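Local structure of NAD nucleotidase (Haemophilus influenzae, 3ZU0) at residues 104-109 with 166-171; 373-378 with 466-471; 405-410 with 512-517; 460-465 with 520-525. The protein degrades NAD to adenosine and nicotinamide riboside and removes the phosphate from nucleoside 5'-monophosphates, with highest activity on AMP. All coordinates share one frame; numbering follows the deposited sequence.

Interaction 1: residues 104-109 with 166-171. With A12 (phosphomethylphosphonic acid adenosyl ester), chain F.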
# COMPACT_ATOMS: atom_id res chain seq x y z
N GLU A 104 16.35 -11.40 4.42
CA GLU A 104 16.26 -11.48 5.88
C GLU A 104 15.16 -12.44 6.33
O GLU A 104 15.23 -13.00 7.43
CB GLU A 104 16.01 -10.09 6.47
CG GLU A 104 17.23 -9.45 7.14
CD GLU A 104 18.29 -9.04 6.15
OE1 GLU A 104 17.98 -8.24 5.23
OE2 GLU A 104 19.45 -9.48 6.30
N PHE A 105 14.15 -12.64 5.49
CA PHE A 105 13.03 -13.51 5.86
C PHE A 105 13.08 -14.91 5.28
O PHE A 105 12.13 -15.67 5.43
CB PHE A 105 11.70 -12.86 5.46
CG PHE A 105 11.37 -11.67 6.27
CD1 PHE A 105 10.73 -11.81 7.48
CD2 PHE A 105 11.70 -10.40 5.83
CE1 PHE A 105 10.42 -10.71 8.25
CE2 PHE A 105 11.40 -9.28 6.58
CZ PHE A 105 10.76 -9.43 7.80
N ASP A 106 14.19 -15.25 4.64
CA ASP A 106 14.33 -16.53 3.94
C ASP A 106 14.15 -17.74 4.85
O ASP A 106 13.78 -18.81 4.40
CB ASP A 106 15.70 -16.61 3.27
CG ASP A 106 15.71 -16.00 1.88
OD1 ASP A 106 14.71 -15.34 1.52
OD2 ASP A 106 16.71 -16.18 1.15
N ALA A 107 14.44 -17.56 6.14
CA ALA A 107 14.32 -18.65 7.09
C ALA A 107 13.17 -18.39 8.05
O ALA A 107 13.20 -18.83 9.20
CB ALA A 107 15.65 -18.81 7.86
N GLY A 108 12.17 -17.63 7.60
CA GLY A 108 11.02 -17.30 8.43
C GLY A 108 11.33 -16.26 9.50
O GLY A 108 12.45 -15.75 9.58
N ASN A 109 10.33 -15.96 10.33
CA ASN A 109 10.49 -15.04 11.46
C ASN A 109 11.51 -15.56 12.47
O ASN A 109 12.23 -14.79 13.09
CB ASN A 109 9.15 -14.82 12.18
CG ASN A 109 8.12 -14.10 11.31
OD1 ASN A 109 8.37 -13.78 10.16
ND2 ASN A 109 6.94 -13.84 11.88
N ASN A 166 6.44 -12.77 -2.07
CA ASN A 166 6.26 -13.88 -3.01
C ASN A 166 7.34 -14.95 -2.95
O ASN A 166 7.06 -16.13 -3.21
CB ASN A 166 6.21 -13.37 -4.45
CG ASN A 166 5.05 -12.46 -4.70
OD1 ASN A 166 4.06 -12.51 -3.97
ND2 ASN A 166 5.16 -11.60 -5.71
N SER A 167 8.57 -14.55 -2.64
CA SER A 167 9.69 -15.47 -2.79
C SER A 167 10.55 -15.68 -1.54
O SER A 167 11.46 -16.52 -1.56
CB SER A 167 10.55 -15.08 -3.98
OG SER A 167 9.83 -15.27 -5.19
N SER A 168 10.29 -14.93 -0.48
CA SER A 168 10.92 -15.19 0.82
C SER A 168 9.82 -15.75 1.73
O SER A 168 8.72 -16.01 1.26
CB SER A 168 11.54 -13.92 1.41
OG SER A 168 12.42 -14.19 2.50
N SER A 169 10.10 -15.92 3.02
CA SER A 169 9.14 -16.54 3.94
C SER A 169 8.79 -15.74 5.20
O SER A 169 8.87 -16.27 6.31
CB SER A 169 9.65 -17.93 4.37
OG SER A 169 9.82 -18.76 3.25
N PRO A 170 8.38 -14.48 5.04
CA PRO A 170 7.94 -13.74 6.23
C PRO A 170 6.72 -14.39 6.86
O PRO A 170 5.88 -14.89 6.12
CB PRO A 170 7.54 -12.37 5.65
CG PRO A 170 7.22 -12.63 4.23
CD PRO A 170 8.08 -13.77 3.79
N GLY A 171 6.60 -14.39 8.18
CA GLY A 171 5.40 -14.93 8.80
C GLY A 171 4.18 -14.10 8.43
O GLY A 171 4.32 -12.91 8.10
PB A12 F . 19.96 -14.54 -4.68
O1B A12 F . 21.07 -15.14 -5.62
O2B A12 F . 19.73 -15.56 -3.58
O3B A12 F . 20.42 -13.26 -4.08
PA A12 F . 17.60 -15.69 -6.01
O1A A12 F . 18.57 -16.87 -5.76
O2A A12 F . 16.85 -15.69 -7.37
C3A A12 F . 18.50 -14.33 -5.53
O5' A12 F . 16.72 -15.70 -4.65
C5' A12 F . 15.38 -16.05 -4.72
C4' A12 F . 15.07 -17.42 -5.07
O4' A12 F . 15.55 -18.26 -3.99
C3' A12 F . 13.63 -17.67 -5.01
O3' A12 F . 12.94 -17.29 -6.12
C2' A12 F . 13.54 -19.14 -4.78
O2' A12 F . 13.61 -19.84 -5.96
C1' A12 F . 14.74 -19.41 -3.93
N9 A12 F . 14.33 -19.66 -2.58
C8 A12 F . 14.24 -18.74 -1.58
N7 A12 F . 13.82 -19.38 -0.50
C5 A12 F . 13.65 -20.73 -0.78
C6 A12 F . 13.25 -21.87 -0.04
N6 A12 F . 12.88 -21.81 1.31
N1 A12 F . 13.21 -23.03 -0.66
C2 A12 F . 13.52 -23.15 -1.94
N3 A12 F . 13.91 -22.11 -2.68
C4 A12 F . 13.97 -20.90 -2.11
O HOH W 1 12.45 -18.91 2.06
O HOH W 2 13.99 -15.05 -1.36

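Interaction 2: residues 373-378 with 466-471. With A12 (phosphomethylphosphonic acid adenosyl ester), chain F.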
# COMPACT_ATOMS: atom_id res chain seq x y z
N ARG A 373 19.21 -22.41 -14.50
CA ARG A 373 17.83 -22.58 -14.05
C ARG A 373 16.86 -22.92 -15.18
O ARG A 373 15.98 -23.76 -15.01
CB ARG A 373 17.36 -21.34 -13.30
CG ARG A 373 17.98 -21.23 -11.91
CD ARG A 373 17.63 -19.89 -11.25
NE ARG A 373 18.13 -19.84 -9.88
CZ ARG A 373 17.89 -18.86 -9.02
NH1 ARG A 373 17.18 -17.81 -9.39
NH2 ARG A 373 18.40 -18.92 -7.78
N ILE A 374 17.03 -22.26 -16.32
CA ILE A 374 16.12 -22.43 -17.46
C ILE A 374 16.84 -23.05 -18.64
O ILE A 374 17.86 -22.52 -19.08
CB ILE A 374 15.51 -21.08 -17.88
CG1 ILE A 374 14.71 -20.50 -16.71
CG2 ILE A 374 14.63 -21.26 -19.11
CD1 ILE A 374 14.05 -19.16 -17.00
N PRO A 375 16.33 -24.18 -19.15
CA PRO A 375 17.09 -24.87 -20.19
C PRO A 375 17.15 -24.03 -21.44
O PRO A 375 16.22 -23.25 -21.68
CB PRO A 375 16.26 -26.12 -20.47
CG PRO A 375 15.39 -26.30 -19.27
CD PRO A 375 15.09 -24.89 -18.81
N ASN A 376 18.22 -24.17 -22.20
CA ASN A 376 18.28 -23.63 -23.56
C ASN A 376 18.36 -22.11 -23.66
O ASN A 376 18.12 -21.55 -24.72
CB ASN A 376 17.11 -24.15 -24.39
CG ASN A 376 17.44 -25.46 -25.07
OD1 ASN A 376 18.57 -25.64 -25.54
ND2 ASN A 376 16.47 -26.38 -25.12
N LYS A 377 18.71 -21.45 -22.55
CA LYS A 377 18.89 -20.00 -22.57
C LYS A 377 20.37 -19.69 -22.67
O LYS A 377 21.22 -20.55 -22.43
CB LYS A 377 18.33 -19.36 -21.30
CG LYS A 377 16.82 -19.34 -21.20
CD LYS A 377 16.27 -18.18 -21.99
CE LYS A 377 14.77 -18.04 -21.75
NZ LYS A 377 14.27 -16.72 -22.23
N ALA A 378 20.68 -18.45 -23.03
CA ALA A 378 22.05 -17.98 -23.00
C ALA A 378 22.60 -18.15 -21.60
O ALA A 378 21.95 -17.77 -20.63
CB ALA A 378 22.12 -16.51 -23.41
N PHE A 466 11.63 -22.09 -11.74
CA PHE A 466 11.51 -23.07 -12.81
C PHE A 466 11.49 -24.50 -12.25
O PHE A 466 12.32 -24.85 -11.42
CB PHE A 466 12.58 -22.89 -13.86
CG PHE A 466 12.20 -23.46 -15.19
CD1 PHE A 466 12.44 -24.80 -15.46
CD2 PHE A 466 11.57 -22.68 -16.14
CE1 PHE A 466 12.07 -25.34 -16.67
CE2 PHE A 466 11.20 -23.23 -17.35
CZ PHE A 466 11.45 -24.56 -17.62
N PRO A 467 10.52 -25.30 -12.69
CA PRO A 467 10.28 -26.61 -12.06
C PRO A 467 10.91 -27.81 -12.78
O PRO A 467 10.86 -27.92 -14.01
CB PRO A 467 8.76 -26.71 -12.10
CG PRO A 467 8.39 -26.01 -13.38
CD PRO A 467 9.40 -24.89 -13.56
N TYR A 468 11.51 -28.71 -12.00
CA TYR A 468 12.05 -29.96 -12.52
C TYR A 468 11.54 -31.07 -11.63
O TYR A 468 11.36 -30.87 -10.43
CB TYR A 468 13.56 -29.96 -12.47
CG TYR A 468 14.21 -28.95 -13.39
CD1 TYR A 468 14.29 -27.62 -13.04
CD2 TYR A 468 14.76 -29.34 -14.59
CE1 TYR A 468 14.88 -26.70 -13.87
CE2 TYR A 468 15.36 -28.44 -15.43
CZ TYR A 468 15.42 -27.11 -15.06
OH TYR A 468 16.03 -26.21 -15.89
N GLY A 469 11.32 -32.26 -12.20
CA GLY A 469 10.72 -33.32 -11.43
C GLY A 469 11.35 -34.70 -11.54
O GLY A 469 12.23 -34.95 -12.36
N ALA A 470 10.88 -35.59 -10.68
CA ALA A 470 11.28 -36.99 -10.76
C ALA A 470 9.98 -37.78 -10.84
O ALA A 470 9.03 -37.48 -10.13
CB ALA A 470 12.06 -37.39 -9.53
N GLY A 471 9.93 -38.77 -11.72
CA GLY A 471 8.68 -39.50 -11.91
C GLY A 471 7.72 -38.68 -12.76
O GLY A 471 6.57 -39.09 -12.97
PB A12 F . 19.96 -14.54 -4.68
O1B A12 F . 21.07 -15.14 -5.62
O2B A12 F . 19.73 -15.56 -3.58
O3B A12 F . 20.42 -13.26 -4.08
PA A12 F . 17.60 -15.69 -6.01
O1A A12 F . 18.57 -16.87 -5.76
O2A A12 F . 16.85 -15.69 -7.37
C3A A12 F . 18.50 -14.33 -5.53
O5' A12 F . 16.72 -15.70 -4.65
C5' A12 F . 15.38 -16.05 -4.72
C4' A12 F . 15.07 -17.42 -5.07
O4' A12 F . 15.55 -18.26 -3.99
C3' A12 F . 13.63 -17.67 -5.01
O3' A12 F . 12.94 -17.29 -6.12
C2' A12 F . 13.54 -19.14 -4.78
O2' A12 F . 13.61 -19.84 -5.96
C1' A12 F . 14.74 -19.41 -3.93
N9 A12 F . 14.33 -19.66 -2.58
C8 A12 F . 14.24 -18.74 -1.58
N7 A12 F . 13.82 -19.38 -0.50
C5 A12 F . 13.65 -20.73 -0.78
C6 A12 F . 13.25 -21.87 -0.04
N6 A12 F . 12.88 -21.81 1.31
N1 A12 F . 13.21 -23.03 -0.66
C2 A12 F . 13.52 -23.15 -1.94
N3 A12 F . 13.91 -22.11 -2.68
C4 A12 F . 13.97 -20.90 -2.11

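Interaction 3: residues 405-410 with 512-517. With A12 (phosphomethylphosphonic acid adenosyl ester), chain F.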
# COMPACT_ATOMS: atom_id res chain seq x y z
N THR A 405 7.67 -36.08 -7.83
CA THR A 405 8.15 -34.94 -7.04
C THR A 405 8.46 -33.77 -7.96
O THR A 405 8.84 -33.97 -9.11
CB THR A 405 9.44 -35.23 -6.26
OG1 THR A 405 10.47 -35.61 -7.18
CG2 THR A 405 9.23 -36.31 -5.22
N ILE A 406 8.28 -32.56 -7.42
CA ILE A 406 8.63 -31.32 -8.11
C ILE A 406 9.51 -30.48 -7.20
O ILE A 406 9.18 -30.31 -6.02
CB ILE A 406 7.37 -30.49 -8.42
CG1 ILE A 406 6.39 -31.30 -9.26
CG2 ILE A 406 7.75 -29.16 -9.11
CD1 ILE A 406 7.06 -32.13 -10.34
N GLN A 407 10.61 -29.95 -7.75
CA GLN A 407 11.53 -29.10 -7.02
C GLN A 407 11.82 -27.88 -7.87
O GLN A 407 11.99 -28.00 -9.08
CB GLN A 407 12.85 -29.86 -6.72
CG GLN A 407 13.98 -29.01 -6.12
CD GLN A 407 13.74 -28.71 -4.66
OE1 GLN A 407 12.77 -29.17 -4.07
NE2 GLN A 407 14.64 -27.94 -4.05
N ASN A 408 11.82 -26.71 -7.24
CA ASN A 408 12.15 -25.48 -7.95
C ASN A 408 13.65 -25.34 -8.12
O ASN A 408 14.42 -25.63 -7.21
CB ASN A 408 11.56 -24.25 -7.23
CG ASN A 408 12.11 -24.06 -5.82
OD1 ASN A 408 12.56 -22.97 -5.46
ND2 ASN A 408 12.06 -25.11 -5.02
N ALA A 409 14.07 -24.90 -9.30
CA ALA A 409 15.48 -24.73 -9.61
C ALA A 409 16.21 -23.80 -8.62
O ALA A 409 17.36 -24.04 -8.28
CB ALA A 409 15.65 -24.23 -11.04
N GLY A 410 15.52 -22.77 -8.13
CA GLY A 410 16.12 -21.86 -7.16
C GLY A 410 16.43 -22.55 -5.84
O GLY A 410 17.18 -22.04 -5.03
N GLY A 512 5.11 -35.17 -4.22
CA GLY A 512 6.06 -34.71 -3.23
C GLY A 512 6.76 -33.44 -3.68
O GLY A 512 6.97 -33.22 -4.87
N THR A 513 7.11 -32.58 -2.73
CA THR A 513 7.78 -31.32 -3.04
C THR A 513 8.36 -30.74 -1.76
O THR A 513 8.34 -31.40 -0.73
CB THR A 513 6.83 -30.34 -3.74
OG1 THR A 513 7.56 -29.20 -4.23
CG2 THR A 513 5.67 -29.91 -2.81
N ASN A 514 8.92 -29.53 -1.80
CA ASN A 514 9.43 -28.93 -0.56
C ASN A 514 8.38 -27.99 0.04
O ASN A 514 7.49 -27.50 -0.67
CB ASN A 514 10.77 -28.21 -0.80
CG ASN A 514 10.62 -26.98 -1.67
OD1 ASN A 514 9.98 -26.02 -1.28
ND2 ASN A 514 11.21 -27.01 -2.85
N ALA A 515 8.46 -27.77 1.35
CA ALA A 515 7.46 -26.96 2.05
C ALA A 515 7.35 -25.52 1.53
O ALA A 515 6.28 -24.91 1.61
CB ALA A 515 7.73 -26.96 3.55
N TYR A 516 8.45 -24.97 1.01
CA TYR A 516 8.44 -23.62 0.45
C TYR A 516 7.43 -23.45 -0.69
O TYR A 516 6.45 -22.67 -0.57
CB TYR A 516 9.87 -23.25 0.02
CG TYR A 516 10.07 -21.98 -0.76
CD1 TYR A 516 10.09 -20.72 -0.13
CD2 TYR A 516 10.32 -22.03 -2.12
CE1 TYR A 516 10.32 -19.55 -0.86
CE2 TYR A 516 10.54 -20.87 -2.85
CZ TYR A 516 10.53 -19.64 -2.23
OH TYR A 516 10.78 -18.52 -2.98
N VAL A 517 7.61 -24.17 -1.78
CA VAL A 517 6.64 -24.07 -2.87
C VAL A 517 5.28 -24.65 -2.50
O VAL A 517 4.25 -24.27 -3.10
CB VAL A 517 7.15 -24.67 -4.20
CG1 VAL A 517 8.42 -23.93 -4.65
CG2 VAL A 517 7.37 -26.19 -4.09
PB A12 F . 19.96 -14.54 -4.68
O1B A12 F . 21.07 -15.14 -5.62
O2B A12 F . 19.73 -15.56 -3.58
O3B A12 F . 20.42 -13.26 -4.08
PA A12 F . 17.60 -15.69 -6.01
O1A A12 F . 18.57 -16.87 -5.76
O2A A12 F . 16.85 -15.69 -7.37
C3A A12 F . 18.50 -14.33 -5.53
O5' A12 F . 16.72 -15.70 -4.65
C5' A12 F . 15.38 -16.05 -4.72
C4' A12 F . 15.07 -17.42 -5.07
O4' A12 F . 15.55 -18.26 -3.99
C3' A12 F . 13.63 -17.67 -5.01
O3' A12 F . 12.94 -17.29 -6.12
C2' A12 F . 13.54 -19.14 -4.78
O2' A12 F . 13.61 -19.84 -5.96
C1' A12 F . 14.74 -19.41 -3.93
N9 A12 F . 14.33 -19.66 -2.58
C8 A12 F . 14.24 -18.74 -1.58
N7 A12 F . 13.82 -19.38 -0.50
C5 A12 F . 13.65 -20.73 -0.78
C6 A12 F . 13.25 -21.87 -0.04
N6 A12 F . 12.88 -21.81 1.31
N1 A12 F . 13.21 -23.03 -0.66
C2 A12 F . 13.52 -23.15 -1.94
N3 A12 F . 13.91 -22.11 -2.68
C4 A12 F . 13.97 -20.90 -2.11

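Interaction 4: residues 460-465 with 520-525. With A12 (phosphomethylphosphonic acid adenosyl ester), chain F.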
# COMPACT_ATOMS: atom_id res chain seq x y z
N ASP A 460 6.76 -13.19 -14.65
CA ASP A 460 6.28 -12.40 -13.51
C ASP A 460 7.25 -12.24 -12.35
O ASP A 460 7.19 -11.24 -11.63
CB ASP A 460 4.96 -12.96 -12.99
CG ASP A 460 3.80 -12.73 -13.97
OD1 ASP A 460 3.80 -11.67 -14.65
OD2 ASP A 460 2.91 -13.60 -14.06
N GLY A 461 8.16 -13.19 -12.16
CA GLY A 461 9.06 -13.14 -11.01
C GLY A 461 10.42 -13.75 -11.24
O GLY A 461 11.08 -13.46 -12.23
N SER A 462 10.83 -14.61 -10.31
CA SER A 462 12.19 -15.15 -10.26
C SER A 462 12.41 -16.42 -11.07
O SER A 462 11.59 -17.35 -11.06
CB SER A 462 12.56 -15.46 -8.80
OG SER A 462 13.72 -16.29 -8.71
N THR A 463 13.56 -16.48 -11.75
CA THR A 463 13.95 -17.67 -12.48
C THR A 463 14.03 -18.90 -11.56
O THR A 463 13.92 -20.02 -12.03
CB THR A 463 15.28 -17.47 -13.22
OG1 THR A 463 16.30 -17.11 -12.28
CG2 THR A 463 15.16 -16.37 -14.30
N GLY A 464 14.22 -18.69 -10.26
CA GLY A 464 14.34 -19.79 -9.33
C GLY A 464 13.08 -20.65 -9.27
O GLY A 464 13.10 -21.74 -8.70
N ALA A 465 11.99 -20.17 -9.87
CA ALA A 465 10.73 -20.90 -9.83
C ALA A 465 10.71 -22.07 -10.79
O ALA A 465 9.87 -22.95 -10.68
CB ALA A 465 9.57 -19.98 -10.14
N GLY A 520 2.80 -22.11 -1.74
CA GLY A 520 2.47 -21.19 -2.81
C GLY A 520 3.55 -20.17 -3.14
O GLY A 520 3.31 -19.23 -3.90
N LYS A 521 4.76 -20.33 -2.60
CA LYS A 521 5.83 -19.36 -2.87
C LYS A 521 6.36 -19.52 -4.29
O LYS A 521 6.11 -20.53 -4.93
CB LYS A 521 6.99 -19.51 -1.89
CG LYS A 521 6.62 -19.24 -0.45
CD LYS A 521 6.36 -17.76 -0.23
CE LYS A 521 5.66 -17.54 1.11
NZ LYS A 521 5.73 -16.12 1.53
N ASP A 522 7.12 -18.53 -4.75
CA ASP A 522 7.75 -18.61 -6.06
C ASP A 522 6.68 -18.81 -7.14
O ASP A 522 6.92 -19.42 -8.19
CB ASP A 522 8.81 -19.74 -6.09
CG ASP A 522 10.21 -19.23 -6.35
OD1 ASP A 522 10.45 -18.00 -6.34
OD2 ASP A 522 11.11 -20.07 -6.54
N GLY A 523 5.48 -18.29 -6.87
CA GLY A 523 4.43 -18.28 -7.87
C GLY A 523 3.80 -19.63 -8.16
O GLY A 523 3.22 -19.82 -9.23
N TYR A 524 3.89 -20.56 -7.21
CA TYR A 524 3.23 -21.87 -7.34
C TYR A 524 1.81 -21.69 -6.82
O TYR A 524 1.46 -22.18 -5.75
CB TYR A 524 3.97 -22.94 -6.53
CG TYR A 524 5.23 -23.46 -7.20
CD1 TYR A 524 6.30 -22.62 -7.47
CD2 TYR A 524 5.35 -24.81 -7.54
CE1 TYR A 524 7.46 -23.10 -8.08
CE2 TYR A 524 6.50 -25.30 -8.14
CZ TYR A 524 7.54 -24.43 -8.42
OH TYR A 524 8.68 -24.90 -9.04
N LYS A 525 1.02 -20.95 -7.59
CA LYS A 525 -0.31 -20.53 -7.16
C LYS A 525 -1.16 -21.74 -6.82
O LYS A 525 -1.85 -21.75 -5.82
CB LYS A 525 -0.99 -19.69 -8.24
CG LYS A 525 -0.45 -18.29 -8.41
CD LYS A 525 -1.21 -17.56 -9.54
CE LYS A 525 -0.63 -16.19 -9.84
NZ LYS A 525 -1.00 -15.17 -8.80
PB A12 F . 19.96 -14.54 -4.68
O1B A12 F . 21.07 -15.14 -5.62
O2B A12 F . 19.73 -15.56 -3.58
O3B A12 F . 20.42 -13.26 -4.08
PA A12 F . 17.60 -15.69 -6.01
O1A A12 F . 18.57 -16.87 -5.76
O2A A12 F . 16.85 -15.69 -7.37
C3A A12 F . 18.50 -14.33 -5.53
O5' A12 F . 16.72 -15.70 -4.65
C5' A12 F . 15.38 -16.05 -4.72
C4' A12 F . 15.07 -17.42 -5.07
O4' A12 F . 15.55 -18.26 -3.99
C3' A12 F . 13.63 -17.67 -5.01
O3' A12 F . 12.94 -17.29 -6.12
C2' A12 F . 13.54 -19.14 -4.78
O2' A12 F . 13.61 -19.84 -5.96
C1' A12 F . 14.74 -19.41 -3.93
N9 A12 F . 14.33 -19.66 -2.58
C8 A12 F . 14.24 -18.74 -1.58
N7 A12 F . 13.82 -19.38 -0.50
C5 A12 F . 13.65 -20.73 -0.78
C6 A12 F . 13.25 -21.87 -0.04
N6 A12 F . 12.88 -21.81 1.31
N1 A12 F . 13.21 -23.03 -0.66
C2 A12 F . 13.52 -23.15 -1.94
N3 A12 F . 13.91 -22.11 -2.68
C4 A12 F . 13.97 -20.90 -2.11

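Interaction 1: residues 104-109 with 166-171
Ser168, Ser169 and Pro170 meet the turn from Phe105 to Gly108 in a mainly polar loop-to-loop contact. It lies in the calcineurin-like part of the chain, between the end of helix 162-167 and the start of helix 108-116, beside the bound nucleotide analogue. The turn is a type I beta turn, and the carbonyl of its first residue, Phe105, takes two N-H groups. Gly108 N and Ser169 N (3.2 Å) reach Phe105 O from opposite faces of the carbonyl plane. Next to it, Gly108 CA points a nearly straight C-H (171°) at Ser169 O, 3.2 Å away. Ser168 turns OG away from its backbone N (chi1 -166°), into the turn. There Ser168 OG lies 2.7 Å from Asp106 OD1. Asn102 O is a second polar partner of the same hydroxyl. Residues 101-104 read GNHE, the GNH(D/E) motif of metallophosphoesterases. Asp106 OD2 bonds to His103 ND1 of this motif. This places Ser168 against the loop that probably supplies one zinc ligand, Asn102. Farther along, Asn109 OD1 receives Gly171 N at 2.7 Å (159°), with the donor above the amide carbonyl plane. The Phe105 ring crosses Pro170 at about a right angle, Phe105 CD1 to Pro170 CB 3.7 Å. Two waters extend the contact. One donates to Asp106 O (2.7 Å) and accepts from Ser169 OG and from N6 of the adenine. The other links Asp106 OD1 to Ser167 O.

Interaction 2: residues 373-378 with 466-471
Tyr468 and Phe466 receive the chain at Arg373, Ile374 and Pro375, and one hydrogen bond joins the two segments. Tyr468 OH donates to Arg373 O at 2.6 Å. The acceptor lies at the edge of the phenol ring, in its plane, while the hydroxyl sits above the carbonyl plane of Arg373. Ser385 N is a second partner of the same hydroxyl.

The apolar contacts centre on the Phe466 ring. Its CG is anti to the backbone N (chi1 -157°), which turns the ring toward Ile374 and Pro375. Ile374 crosses it at about a right angle, Ile374 CG1 to Phe466 CD2 3.9 Å. Pro375 CD makes an off-centre CH-pi contact, 4.2 Å from the Phe466 ring centroid, and also touches Tyr468 OH at 3.3 Å.

The ionic part faces the ligand. The Arg373 side chain is extended from CG to NE and meets the inner phosphonate of the analogue edge-on, with PA in the guanidinium plane. Arg373 NH1 bonds to O2A of the analogue at 2.9 Å (173°), and Arg373 NH2 bonds to its O1A at 2.9 Å (159°). Arg413 NH2 also bonds to the analogue, so both arginines hold the ligand.

Strand 467-470 runs beside strand 404-408 at the border of its sheet. Phe466 also packs on Met454 of helix 443-460 and meets Phe569 of strand 567-569 edge-to-face, and Tyr468 touches Thr388 of helix 386-398.

Interaction 3: residues 405-410 with 512-517
Thr513 swings OG1 to the side opposite its own N (chi1 -171°), and this brings the hydroxyl to Ile406 O. Gln407 folds back at chi2 (75°) and so brings OE1 onto the side-chain amide of Asn514. The first bond, Thr513 OG1 to Ile406 O, is 2.7 Å long, with the donor tilted somewhat from the carbonyl plane. In the second, Asn514 ND2 donates to Gln407 OE1 at 2.9 Å and nearly straight (166°). The acceptor lies in the Asn514 amide plane, but the nitrogen sits above the Gln407 carbonyl plane. The two amides are turned almost perpendicular.

The other end of Asn514 is used too. It is the N-cap of helix 515-518, and Asn514 OD1 accepts from Val517 N at 3.0 Å. One side chain thus ties strand 404-408, at Gln407, to the first turn of the helix.

Before this point the strands run parallel. Ile406 N bonds to Gly512 O at 2.9 Å, and Thr405 CA approaches the same Gly512 oxygen at 3.0 Å. Val517 CG1 packs against Asn408.

The helix start places Tyr516 at the ligand. Adenine C5 lies over the centre of its ring, 3.4 Å above the plane, and Tyr516 OH bonds to Ser167 O. Tyr516, just past the C-terminal end of strand 508-514, thus stacks on the base. With Phe432, probably also substrate-binding, this is consistent with the aromatic nucleoside site of 5'-nucleotidases.

Interaction 4: residues 460-465 with 520-525
Ala465 closes a short 3-10 segment, 463-465, and meets Asp522, whose backbone has left-handed angles (phi 58°, psi 30°), with their CA atoms 5.3 Å apart. Ala465 CB rests on Asp522 O at 3.3 Å. Tyr524 OH donates to Ala465 O at 2.8 Å and joins the loop before helix 525-530 to the end of the 3-10 segment.

The Asp522 carboxylate spans the ribose diol of the analogue. O3' of the analogue donates to Asp522 OD1 at 2.6 Å, and its O2' donates to Asp522 OD2 at 2.6 Å. Ser462 supplies a further group. Ser462 OG is anti to the backbone N (chi1 165°) and lies 2.9 Å from O3' of the analogue. The same Ser462 OG accepts from Gly464 N at 2.9 Å in an ST turn, which helps fix its position. Behind the carboxylate, Ser167 OG bonds to Asp522 OD1, and helix 443-460 contributes Phe456.

Each carboxylate oxygen takes one sugar hydroxyl, so the pair of short bonds reads both hydroxyls of the ribose. Such bonding would probably favour a negatively charged Asp522 and suits the recognition of ribonucleotides.

Overall arrangement
Interaction 1 comes first along the chain, in the calcineurin-like range. Interactions 2, 3 and 4 follow in the C-terminal range, where their segments alternate. Interactions 2 and 3 share a sheet through neighbouring strands 467-470 and 404-408. Interaction 4 lies in loops beside that sheet, its centre about 13 Å from that of interaction 2 and about 11 Å from that of interaction 3. Interaction 1 is farther off, with centres about 14 to 24 Å away. It still touches interaction 3 through Ser167 and Tyr516, and interaction 4 through Asn166 and Asp522. All four reach the bound analogue, so the nucleotide lies where the two parts of the protein meet, near the zinc ions.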